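Local coordinates for protein serine protease pet (Escherichia coli, PDB 4OM9) that acts as a secreted serine protease of the autotransporter family, an enterotoxin of enteroaggregative strains that probably cleaves the host cytoskeletal protein alpha-fodrin, at residues A[519-524]-A[575-580]; A[569-574]-A[619-624]. One frame throughout, in Å; residues are numbered along the deposited sequence.

Contact 1: residues A[519-524]-A[575-580]; sequences HATDHA and DWETRK
A short antiparallel pairing at the ends of strands 514-520 and 576-583, in the beta-helical stalk of the passenger domain, brings H519 opposite E577 and A520 opposite W576. H519 and E577 form the hydrogen-bonded pair: H519 N donates to E577 O at 3.0 Å, and E577 N returns to H519 O at 2.8 Å. Beyond the strand end T521 N continues the pattern to D575 O. A520 and W576, the non-hydrogen-bonded pair, send their side chains to the other face of the sheet, where A520 CB sits 3.6 Å from the centroid of the six-membered ring, 7° off its normal, a CH-pi contact. R597 adds a cation-pi contact to the same indole.

On the side of the sheet that carries H519 and E577, the glutamate branches divide the work. E577 OE2 accepts from T521 OG1 at 2.8 Å, met from above the carboxylate plane, while OE1 lies in the plane of the H519 ring, 3.1 Å from CD2. With CG anti to the backbone N (chi1 170°), that ring lies alongside the R579 guanidinium, their planes 9° apart. Its NE2 donates to D522 OD2 at 3.0 Å and its ND1 bonds D499, whose backbone O also takes R579 NE; the imidazole is thus gripped at both nitrogens. H523 NE2 hydrogen-bonds D575 OD2 tip to tip, though the modelled separation is doubtfully short, and D15 takes ND1. R579 NH2 and E577 OE1, 3.3 Å apart, attract by charge alone. Such a two-residue antiparallel pairing closes the neck of an excursion, probably an insertion, from the otherwise parallel right-handed beta-helix of autotransporter passengers.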
# COMPACT_ATOMS: atom_id res chain seq x y z
N HIS A 519 -3.59 3.67 -0.04
CA HIS A 519 -3.59 5.08 -0.41
C HIS A 519 -4.34 5.29 -1.72
O HIS A 519 -4.08 4.62 -2.73
CB HIS A 519 -2.14 5.61 -0.51
CG HIS A 519 -2.04 6.98 -1.12
ND1 HIS A 519 -2.44 8.13 -0.45
CD2 HIS A 519 -1.58 7.39 -2.33
CE1 HIS A 519 -2.24 9.17 -1.23
NE2 HIS A 519 -1.72 8.75 -2.38
N ALA A 520 -5.30 6.21 -1.69
CA ALA A 520 -6.06 6.53 -2.88
C ALA A 520 -5.12 7.25 -3.84
O ALA A 520 -4.46 8.24 -3.46
CB ALA A 520 -7.27 7.40 -2.55
N THR A 521 -5.02 6.75 -5.06
CA THR A 521 -4.05 7.30 -6.01
C THR A 521 -4.33 8.78 -6.25
O THR A 521 -5.46 9.17 -6.46
CB THR A 521 -4.07 6.48 -7.30
OG1 THR A 521 -3.51 5.19 -7.00
CG2 THR A 521 -3.25 7.16 -8.42
N ASP A 522 -3.31 9.61 -6.15
CA ASP A 522 -3.50 11.04 -6.42
C ASP A 522 -3.66 11.33 -7.91
O ASP A 522 -2.99 10.72 -8.75
CB ASP A 522 -2.32 11.86 -5.87
CG ASP A 522 -2.08 11.63 -4.40
OD1 ASP A 522 -2.95 12.00 -3.59
OD2 ASP A 522 -1.01 11.09 -4.04
N HIS A 523 -4.55 12.25 -8.23
CA HIS A 523 -4.70 12.73 -9.59
C HIS A 523 -4.52 14.23 -9.60
O HIS A 523 -4.58 14.90 -8.56
CB HIS A 523 -6.06 12.34 -10.19
CG HIS A 523 -6.28 10.87 -10.28
ND1 HIS A 523 -6.08 10.15 -11.44
CD2 HIS A 523 -6.63 9.95 -9.34
CE1 HIS A 523 -6.33 8.88 -11.23
NE2 HIS A 523 -6.66 8.72 -9.96
N ALA A 524 -4.29 14.75 -10.80
CA ALA A 524 -4.23 16.18 -11.02
C ALA A 524 -5.62 16.76 -10.85
O ALA A 524 -6.63 16.06 -11.03
CB ALA A 524 -3.69 16.48 -12.43
N ASP A 575 -9.03 3.26 -8.05
CA ASP A 575 -7.58 3.14 -8.10
C ASP A 575 -6.93 3.44 -6.75
O ASP A 575 -6.81 4.60 -6.34
CB ASP A 575 -7.01 4.06 -9.20
CG ASP A 575 -7.70 5.42 -9.25
OD1 ASP A 575 -8.95 5.46 -9.22
OD2 ASP A 575 -6.99 6.45 -9.35
N TRP A 576 -6.51 2.37 -6.09
CA TRP A 576 -5.91 2.42 -4.77
C TRP A 576 -4.61 1.65 -4.74
O TRP A 576 -4.53 0.51 -5.26
CB TRP A 576 -6.85 1.83 -3.70
CG TRP A 576 -8.02 2.71 -3.39
CD1 TRP A 576 -9.09 2.96 -4.18
CD2 TRP A 576 -8.22 3.47 -2.19
NE1 TRP A 576 -9.95 3.83 -3.57
CE2 TRP A 576 -9.43 4.16 -2.34
CE3 TRP A 576 -7.47 3.64 -1.02
CZ2 TRP A 576 -9.93 5.00 -1.36
CZ3 TRP A 576 -7.97 4.49 -0.05
CH2 TRP A 576 -9.18 5.15 -0.22
N GLU A 577 -3.62 2.24 -4.08
CA GLU A 577 -2.36 1.58 -3.83
C GLU A 577 -2.42 0.73 -2.56
O GLU A 577 -2.77 1.21 -1.49
CB GLU A 577 -1.23 2.61 -3.73
CG GLU A 577 -0.73 3.08 -5.10
CD GLU A 577 -0.60 4.58 -5.19
OE1 GLU A 577 -0.35 5.21 -4.15
OE2 GLU A 577 -0.76 5.12 -6.31
N THR A 578 -2.07 -0.54 -2.70
CA THR A 578 -2.01 -1.46 -1.58
C THR A 578 -0.72 -1.24 -0.81
O THR A 578 0.35 -1.09 -1.41
CB THR A 578 -2.12 -2.91 -2.06
OG1 THR A 578 -3.36 -3.05 -2.75
CG2 THR A 578 -2.07 -3.89 -0.88
N ARG A 579 -0.82 -1.23 0.52
CA ARG A 579 0.31 -0.88 1.35
C ARG A 579 0.65 -2.06 2.25
O ARG A 579 -0.26 -2.79 2.65
CB ARG A 579 0.01 0.37 2.19
CG ARG A 579 -0.28 1.60 1.35
CD ARG A 579 0.94 1.95 0.49
NE ARG A 579 0.92 3.34 0.07
CZ ARG A 579 1.49 3.79 -1.05
NH1 ARG A 579 2.12 2.93 -1.84
NH2 ARG A 579 1.43 5.07 -1.38
N LYS A 580 1.93 -2.24 2.55
CA LYS A 580 2.36 -3.34 3.39
C LYS A 580 2.62 -2.87 4.83
O LYS A 580 3.29 -1.88 5.07
CB LYS A 580 3.62 -4.01 2.83
CG LYS A 580 3.47 -4.58 1.43
CD LYS A 580 2.82 -5.95 1.44
CE LYS A 580 2.87 -6.60 0.05
NZ LYS A 580 4.28 -6.74 -0.44
O HOH W 1 -0.76 8.50 -5.74

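Contact 2: residues A[569-574]-A[619-624]; sequences SDLSQP and AYIDLY
In I621, chi1 of 65° sets CG1 between the backbone N and the carbonyl carbon, from where CD1 reaches the loop backbone, 3.7 Å from S569 O; CG2 is left to meet L571. The L571 chi1 of -75° brings CG to 4.1 Å from I621 CD1. L571 CD2 lies 3.7 Å from I621 CG2 and 3.4 Å from A619 O, the two side chains crossing obliquely, while S569 OG stands 3.9 Å from I621 CB.

No direct hydrogen bond joins the two segments. Water 2 links them instead, donating to S569 OG at 2.6 Å and to D622 O at 2.9 Å.

The loop is shaped by a type I turn from D570 to Q573. D570 OD1 accepts from S572 N at 2.9 Å through its anti lone pair, an Asx turn, and from S572 OG above the carboxylate plane. Q573 OE1 receives D570 N. A619 and I621 bond through their backbones to G643 and K641 of strand 640-644, while the I621 side chain points toward the loop. The chemistry implies a loop held partly by its own polar bonds, with Q573 NE2 also bonded to T521 O, that meets the strand through aliphatic carbon and one bridging water.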
# COMPACT_ATOMS: atom_id res chain seq x y z
N SER A 569 -8.27 13.06 -5.07
CA SER A 569 -8.71 11.67 -5.15
C SER A 569 -10.13 11.62 -4.65
O SER A 569 -10.66 12.63 -4.19
CB SER A 569 -7.80 10.74 -4.33
OG SER A 569 -7.76 11.14 -2.96
N ASP A 570 -10.75 10.45 -4.73
CA ASP A 570 -12.14 10.28 -4.31
C ASP A 570 -12.29 8.96 -3.58
O ASP A 570 -11.69 7.97 -3.97
CB ASP A 570 -13.07 10.34 -5.53
CG ASP A 570 -14.52 10.59 -5.16
OD1 ASP A 570 -15.18 9.64 -4.66
OD2 ASP A 570 -15.00 11.72 -5.39
N LEU A 571 -13.09 8.93 -2.52
CA LEU A 571 -13.34 7.70 -1.77
C LEU A 571 -14.01 6.59 -2.61
O LEU A 571 -13.91 5.41 -2.29
CB LEU A 571 -14.23 8.00 -0.56
CG LEU A 571 -13.57 8.70 0.63
CD1 LEU A 571 -14.67 9.12 1.59
CD2 LEU A 571 -12.59 7.76 1.32
N SER A 572 -14.69 6.98 -3.68
CA SER A 572 -15.34 6.03 -4.55
C SER A 572 -14.52 5.69 -5.80
O SER A 572 -15.01 4.96 -6.67
CB SER A 572 -16.70 6.56 -4.96
OG SER A 572 -16.54 7.63 -5.87
N GLN A 573 -13.30 6.21 -5.93
CA GLN A 573 -12.49 5.87 -7.11
C GLN A 573 -11.99 4.42 -6.96
O GLN A 573 -11.88 3.92 -5.84
CB GLN A 573 -11.31 6.84 -7.30
CG GLN A 573 -10.08 6.52 -6.41
CD GLN A 573 -9.04 7.62 -6.43
OE1 GLN A 573 -9.37 8.81 -6.52
NE2 GLN A 573 -7.77 7.24 -6.36
N PRO A 574 -11.68 3.75 -8.08
CA PRO A 574 -11.27 2.35 -7.93
C PRO A 574 -9.77 2.20 -7.78
O PRO A 574 -9.30 1.13 -7.41
CB PRO A 574 -11.74 1.73 -9.25
CG PRO A 574 -11.53 2.87 -10.25
CD PRO A 574 -11.93 4.12 -9.49
N ALA A 619 -12.60 4.59 5.21
CA ALA A 619 -11.28 4.93 4.69
C ALA A 619 -11.11 6.44 4.68
O ALA A 619 -12.09 7.19 4.68
CB ALA A 619 -11.08 4.34 3.30
N TYR A 620 -9.86 6.88 4.71
CA TYR A 620 -9.55 8.30 4.80
C TYR A 620 -8.78 8.79 3.58
O TYR A 620 -7.91 8.10 3.06
CB TYR A 620 -8.75 8.60 6.07
CG TYR A 620 -9.50 8.16 7.33
CD1 TYR A 620 -9.56 6.82 7.69
CD2 TYR A 620 -10.15 9.09 8.15
CE1 TYR A 620 -10.24 6.41 8.81
CE2 TYR A 620 -10.83 8.69 9.28
CZ TYR A 620 -10.87 7.35 9.60
OH TYR A 620 -11.53 6.91 10.71
N ILE A 621 -9.11 9.98 3.12
CA ILE A 621 -8.31 10.60 2.07
C ILE A 621 -7.95 12.02 2.47
O ILE A 621 -8.61 12.62 3.34
CB ILE A 621 -9.04 10.62 0.70
CG1 ILE A 621 -10.28 11.50 0.76
CG2 ILE A 621 -9.39 9.22 0.27
CD1 ILE A 621 -10.98 11.68 -0.61
N ASP A 622 -6.91 12.53 1.82
CA ASP A 622 -6.32 13.83 2.10
C ASP A 622 -6.54 14.69 0.87
O ASP A 622 -6.01 14.40 -0.20
CB ASP A 622 -4.83 13.65 2.45
CG ASP A 622 -4.05 14.98 2.61
OD1 ASP A 622 -4.65 16.07 2.68
OD2 ASP A 622 -2.80 14.90 2.71
N LEU A 623 -7.33 15.74 1.00
CA LEU A 623 -7.57 16.64 -0.11
C LEU A 623 -6.30 17.39 -0.61
O LEU A 623 -6.33 18.01 -1.67
CB LEU A 623 -8.64 17.65 0.26
CG LEU A 623 -10.03 17.01 0.45
CD1 LEU A 623 -11.07 18.06 0.80
CD2 LEU A 623 -10.44 16.23 -0.81
N TYR A 624 -5.21 17.32 0.15
CA TYR A 624 -3.97 17.94 -0.29
C TYR A 624 -2.85 16.94 -0.34
O TYR A 624 -1.66 17.31 -0.35
CB TYR A 624 -3.57 19.10 0.60
CG TYR A 624 -4.55 20.23 0.62
CD1 TYR A 624 -4.71 21.06 -0.48
CD2 TYR A 624 -5.32 20.50 1.76
CE1 TYR A 624 -5.61 22.12 -0.47
CE2 TYR A 624 -6.23 21.54 1.78
CZ TYR A 624 -6.36 22.35 0.66
OH TYR A 624 -7.25 23.40 0.67
O HOH W 2 -8.06 13.62 -2.10

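How the contacts relate
Both contacts are buried, but contact 1 lies nearer the centre of the chain, about 7 Å from it against about 14 Å for contact 2. Their own centres are about 8 Å apart and their segments alternate along the sequence, 569-574 running directly into 575-580. Contact 1 joins strand ends by backbone bonds and carboxylate, histidine and arginine groups; contact 2 sets a loop on strand 618-622 with apolar side chains and a water. They meet at A520, whose CB is 3.8 Å from S569 OG, and at T521, whose O probably accepts from Q573 NE2 at 3.0 Å. I621 also touches A520 and W576, so strand 618-622 serves both.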